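Local structure of tylactone synthase starter module and modules 1 & 2 (2Z5L) at residues 97-102 and 107-112; 130-135 and 177-182. The protein is the first ketoreductase of the tylosin polyketide synthase, probably reducing the beta-keto group of the growing chain to a hydroxyl and so setting its chirality. All coordinates share one frame; numbering follows the deposited sequence.

In the fold
The two contacts lie close together on the same side of the chain's centre, about 11 Å apart between centres. They follow in series: contact 1 joins the C-terminal part of helix 88-99 and the turn after it to strand 107-111, helix 119-135 comes next, and contact 2 ties its last turns to the loop residue that leads into strand 180-186. Strands 107-111 and 180-186 run parallel with strand 140-147 between them. The contacts touch where Met99 meets Val132 and Ile135, joining both helix ends in one apolar layer on a sheet. Such an arrangement is consistent with the Rossmann-like structural subdomain that accompanies the catalytic one in polyketide ketoreductases.

Contact 1. Residues 97-102 and 107-112; sequences PSMESA and TTVVSL
Met99, in the last turn of helix 88-99, reaches over strand 107-111 and lays its thioether on two of the strand's side chains. The chain is bent at both chi2 (-60°) and chi3 (-77°), and this doubling back brings sulfur and methyl to the strand, although the CB itself does not aim there. CE rests 3.8 Å from CG2 of Val109, with the two side chains crossing at about a right angle, while SD lies 4.1 Å from CG2 of Thr107. A flexible, unbranched methionine suits this place because it can fold to fit two beta-branched neighbours. Farther along the turn, CB of Ala102 meets OG1 of Thr107 at 3.3 Å, and so small a side chain lets the returning backbone pass close to the strand. CG2 of Thr107 faces the sulfur, while OG1 lies against the alanine methyl, a plain van der Waals contact that leaves the hydroxyl buried with no hydrogen-bond partner in the model. The outer side is looser: Glu100 and Ser101 are exposed and stand clear of the strand, in a type I turn from Met99 to Ala102 whose bond from Ala102 N to Met99 O is weak, at 3.4 Å. Helix 119-135 packs on Met99 as well. The whole is a helix-turn-strand connection, the alpha-to-beta return of a Rossmann-like alpha/beta fold.

Contact 2. Residues 130-135 and 177-182; sequences QAVSDI and PDIWGG
Ile179 projects from the loop just before strand 180-186 and carries the strand's side of the meeting with helix 119-135. Its CB points at the helix, and there the side chain divides. The short branch ends in CG2, which lies 4.2 Å from CG1 of Val132; the two side chains run antiparallel, alongside one another. The long branch leaves through CG1, set beside the backbone N (chi1 -68°), and runs on extended (chi2 175°), which carries CD1 out to the next residue of the helix. CG1 serves as the arm, and CD1 is the atom that lands: it sits 4.0 Å from CA of Ser133 and 4.1 Å from that residue's OG. One isoleucine can therefore touch two consecutive residues, a task for which its unequal branches suit it. Val132 is buried and wholly apolar, as befits the inner position, and its other neighbours include Leu95 of helix 88-99. Ser133 lies nearer the surface, where a small side chain lets the methyl approach the helix backbone. No hydrogen bond spans the contact, and the distances describe gentle van der Waals packing. Ile179 also touches Val142 of strand 140-147, and the backbones of Ile179, Gly181 and Gly182 bond to that strand. A helix packed beside the point where a parallel strand begins is characteristic of the layered alpha/beta architecture of Rossmann-like folds.

Contact 1. Residues 97-102 and 107-112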
loop_
_atom_site.group_PDB
_atom_site.type_symbol
_atom_site.label_atom_id
_atom_site.label_comp_id
_atom_site.label_asym_id
_atom_site.label_seq_id
_atom_site.Cartn_x
_atom_site.Cartn_y
_atom_site.Cartn_z
ATOM N N PRO A 97 29.329 -12.032 -6.017
ATOM C CA PRO A 97 30.033 -13.317 -6.027
ATOM C C PRO A 97 29.177 -14.600 -5.929
ATOM O O PRO A 97 29.529 -15.616 -6.526
ATOM C CB PRO A 97 31.036 -13.162 -4.881
ATOM C CG PRO A 97 30.338 -12.231 -3.944
ATOM C CD PRO A 97 29.726 -11.219 -4.855
ATOM N N SER A 98 28.062 -14.555 -5.196
ATOM C CA SER A 98 27.177 -15.721 -5.051
ATOM C C SER A 98 26.191 -15.909 -6.214
ATOM O O SER A 98 25.743 -17.026 -6.470
ATOM C CB SER A 98 26.366 -15.633 -3.752
ATOM O OG SER A 98 27.141 -15.953 -2.602
ATOM N N MET A 99 25.854 -14.817 -6.902
ATOM C CA MET A 99 24.911 -14.845 -8.023
ATOM C C MET A 99 25.569 -15.363 -9.296
ATOM O O MET A 99 24.979 -16.138 -10.042
ATOM C CB MET A 99 24.360 -13.444 -8.301
ATOM C CG MET A 99 23.654 -12.778 -7.137
ATOM S SD MET A 99 22.235 -13.687 -6.550
ATOM C CE MET A 99 21.009 -13.285 -7.803
ATOM N N GLU A 100 26.790 -14.915 -9.545
ATOM C CA GLU A 100 27.518 -15.338 -10.724
ATOM C C GLU A 100 28.099 -16.731 -10.555
ATOM O O GLU A 100 28.637 -17.304 -11.499
ATOM C CB GLU A 100 28.616 -14.334 -11.021
ATOM C CG GLU A 100 28.057 -13.026 -11.509
ATOM C CD GLU A 100 29.060 -11.910 -11.429
ATOM O OE1 GLU A 100 28.740 -10.802 -11.912
ATOM O OE2 GLU A 100 30.163 -12.137 -10.879
ATOM N N SER A 101 27.975 -17.271 -9.347
ATOM C CA SER A 101 28.474 -18.602 -9.036
ATOM C C SER A 101 27.535 -19.670 -9.587
ATOM O O SER A 101 27.864 -20.856 -9.597
ATOM C CB SER A 101 28.609 -18.773 -7.523
ATOM O OG SER A 101 28.965 -20.100 -7.195
ATOM N N ALA A 102 26.366 -19.247 -10.051
ATOM C CA ALA A 102 25.395 -20.180 -10.598
ATOM C C ALA A 102 25.411 -20.147 -12.120
ATOM O O ALA A 102 24.881 -21.045 -12.770
ATOM C CB ALA A 102 23.997 -19.847 -10.076
ATOM N N THR A 107 19.206 -18.896 -9.544
ATOM C CA THR A 107 19.515 -18.656 -8.144
ATOM C C THR A 107 18.251 -18.114 -7.495
ATOM O O THR A 107 17.798 -17.015 -7.823
ATOM C CB THR A 107 20.617 -17.597 -7.961
ATOM O OG1 THR A 107 21.725 -17.887 -8.822
ATOM C CG2 THR A 107 21.081 -17.583 -6.512
ATOM N N THR A 108 17.666 -18.892 -6.596
ATOM C CA THR A 108 16.470 -18.441 -5.917
ATOM C C THR A 108 16.872 -17.688 -4.655
ATOM O O THR A 108 17.320 -18.299 -3.685
ATOM C CB THR A 108 15.567 -19.616 -5.519
ATOM O OG1 THR A 108 15.096 -20.277 -6.697
ATOM C CG2 THR A 108 14.387 -19.110 -4.703
ATOM N N VAL A 109 16.718 -16.365 -4.678
ATOM C CA VAL A 109 17.067 -15.525 -3.537
ATOM C C VAL A 109 15.924 -15.425 -2.529
ATOM O O VAL A 109 14.843 -14.923 -2.847
ATOM C CB VAL A 109 17.439 -14.087 -3.978
ATOM C CG1 VAL A 109 18.022 -13.319 -2.794
ATOM C CG2 VAL A 109 18.421 -14.122 -5.130
ATOM N N VAL A 110 16.177 -15.913 -1.317
ATOM C CA VAL A 110 15.199 -15.879 -0.228
ATOM C C VAL A 110 15.646 -14.812 0.760
ATOM O O VAL A 110 16.603 -15.015 1.498
ATOM C CB VAL A 110 15.119 -17.242 0.495
ATOM C CG1 VAL A 110 13.990 -17.227 1.518
ATOM C CG2 VAL A 110 14.888 -18.347 -0.528
ATOM N N SER A 111 14.953 -13.677 0.761
ATOM C CA SER A 111 15.291 -12.555 1.631
ATOM C C SER A 111 14.576 -12.549 2.978
ATOM O O SER A 111 13.350 -12.645 3.050
ATOM C CB SER A 111 14.986 -11.235 0.915
ATOM O OG SER A 111 15.147 -10.131 1.783
ATOM N N LEU A 112 15.359 -12.432 4.041
ATOM C CA LEU A 112 14.815 -12.372 5.382
ATOM C C LEU A 112 14.900 -10.928 5.889
ATOM O O LEU A 112 14.594 -10.645 7.048
ATOM C CB LEU A 112 15.600 -13.305 6.312
ATOM C CG LEU A 112 15.470 -14.799 5.967
ATOM C CD1 LEU A 112 16.328 -15.641 6.913
ATOM C CD2 LEU A 112 14.007 -15.215 6.062
#

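Contact 2. Residues 130-135 and 177-182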
loop_
_atom_site.group_PDB
_atom_site.type_symbol
_atom_site.label_atom_id
_atom_site.label_comp_id
_atom_site.label_asym_id
_atom_site.label_seq_id
_atom_site.Cartn_x
_atom_site.Cartn_y
_atom_site.Cartn_z
ATOM N N GLN A 130 16.887 -4.198 -6.509
ATOM C CA GLN A 130 17.603 -3.354 -7.462
ATOM C C GLN A 130 18.973 -3.901 -7.787
ATOM O O GLN A 130 19.438 -3.815 -8.938
ATOM C CB GLN A 130 17.774 -1.937 -6.916
ATOM C CG GLN A 130 16.479 -1.185 -6.678
ATOM C CD GLN A 130 16.722 0.159 -6.016
ATOM O OE1 GLN A 130 17.442 0.247 -5.015
ATOM N NE2 GLN A 130 16.128 1.212 -6.567
ATOM N N ALA A 131 19.624 -4.458 -6.771
ATOM C CA ALA A 131 20.961 -5.011 -6.939
ATOM C C ALA A 131 20.949 -6.284 -7.774
ATOM O O ALA A 131 21.838 -6.495 -8.597
ATOM C CB ALA A 131 21.583 -5.284 -5.572
ATOM N N VAL A 132 19.937 -7.122 -7.560
ATOM C CA VAL A 132 19.815 -8.375 -8.296
ATOM C C VAL A 132 19.606 -8.108 -9.779
ATOM O O VAL A 132 20.120 -8.825 -10.640
ATOM C CB VAL A 132 18.640 -9.215 -7.781
ATOM C CG1 VAL A 132 18.450 -10.429 -8.670
ATOM C CG2 VAL A 132 18.907 -9.650 -6.348
ATOM N N SER A 133 18.836 -7.067 -10.060
ATOM C CA SER A 133 18.547 -6.663 -11.418
ATOM C C SER A 133 19.840 -6.131 -12.030
ATOM O O SER A 133 20.173 -6.451 -13.170
ATOM C CB SER A 133 17.470 -5.575 -11.407
ATOM O OG SER A 133 17.088 -5.183 -12.708
ATOM N N ASP A 134 20.581 -5.334 -11.261
ATOM C CA ASP A 134 21.835 -4.768 -11.748
ATOM C C ASP A 134 22.868 -5.831 -12.133
ATOM O O ASP A 134 23.464 -5.761 -13.205
ATOM C CB ASP A 134 22.451 -3.826 -10.702
ATOM C CG ASP A 134 21.545 -2.653 -10.350
ATOM O OD1 ASP A 134 20.916 -2.073 -11.267
ATOM O OD2 ASP A 134 21.473 -2.299 -9.148
ATOM N N ILE A 135 23.083 -6.804 -11.257
ATOM C CA ILE A 135 24.051 -7.865 -11.518
ATOM C C ILE A 135 23.754 -8.606 -12.822
ATOM O O ILE A 135 24.631 -9.264 -13.394
ATOM C CB ILE A 135 24.069 -8.865 -10.358
ATOM C CG1 ILE A 135 24.489 -8.135 -9.077
ATOM C CG2 ILE A 135 25.010 -10.018 -10.666
ATOM C CD1 ILE A 135 24.489 -9.012 -7.857
ATOM N N PRO A 177 8.897 -9.101 -14.002
ATOM C CA PRO A 177 8.246 -10.422 -13.989
ATOM C C PRO A 177 9.188 -11.625 -13.979
ATOM O O PRO A 177 8.897 -12.633 -13.346
ATOM C CB PRO A 177 7.399 -10.411 -15.263
ATOM C CG PRO A 177 7.169 -8.988 -15.532
ATOM C CD PRO A 177 8.479 -8.326 -15.180
ATOM N N ASP A 178 10.300 -11.516 -14.698
ATOM C CA ASP A 178 11.254 -12.610 -14.800
ATOM C C ASP A 178 12.201 -12.714 -13.618
ATOM O O ASP A 178 12.914 -13.707 -13.480
ATOM C CB ASP A 178 12.080 -12.470 -16.075
ATOM C CG ASP A 178 11.223 -12.296 -17.307
ATOM O OD1 ASP A 178 10.190 -12.990 -17.415
ATOM O OD2 ASP A 178 11.590 -11.467 -18.168
ATOM N N ILE A 179 12.210 -11.692 -12.768
ATOM C CA ILE A 179 13.088 -11.664 -11.603
ATOM C C ILE A 179 12.329 -11.840 -10.295
ATOM O O ILE A 179 12.749 -12.602 -9.420
ATOM C CB ILE A 179 13.885 -10.326 -11.557
ATOM C CG1 ILE A 179 14.881 -10.270 -12.714
ATOM C CG2 ILE A 179 14.613 -10.187 -10.246
ATOM C CD1 ILE A 179 15.621 -8.961 -12.823
ATOM N N TRP A 180 11.204 -11.144 -10.158
ATOM C CA TRP A 180 10.428 -11.234 -8.928
ATOM C C TRP A 180 9.758 -12.585 -8.714
ATOM O O TRP A 180 9.042 -13.087 -9.582
ATOM C CB TRP A 180 9.363 -10.136 -8.873
ATOM C CG TRP A 180 8.684 -10.093 -7.549
ATOM C CD1 TRP A 180 7.411 -10.494 -7.257
ATOM C CD2 TRP A 180 9.268 -9.672 -6.316
ATOM N NE1 TRP A 180 7.166 -10.348 -5.913
ATOM C CE2 TRP A 180 8.291 -9.845 -5.312
ATOM C CE3 TRP A 180 10.527 -9.162 -5.960
ATOM C CZ2 TRP A 180 8.531 -9.531 -3.973
ATOM C CZ3 TRP A 180 10.762 -8.851 -4.625
ATOM C CH2 TRP A 180 9.767 -9.036 -3.653
ATOM N N GLY A 181 9.988 -13.161 -7.543
ATOM C CA GLY A 181 9.386 -14.439 -7.231
ATOM C C GLY A 181 8.048 -14.252 -6.535
ATOM O O GLY A 181 6.999 -14.476 -7.131
ATOM N N GLY A 182 8.090 -13.841 -5.271
ATOM C CA GLY A 182 6.872 -13.617 -4.516
ATOM C C GLY A 182 7.082 -13.194 -3.074
ATOM O O GLY A 182 8.214 -13.013 -2.611
#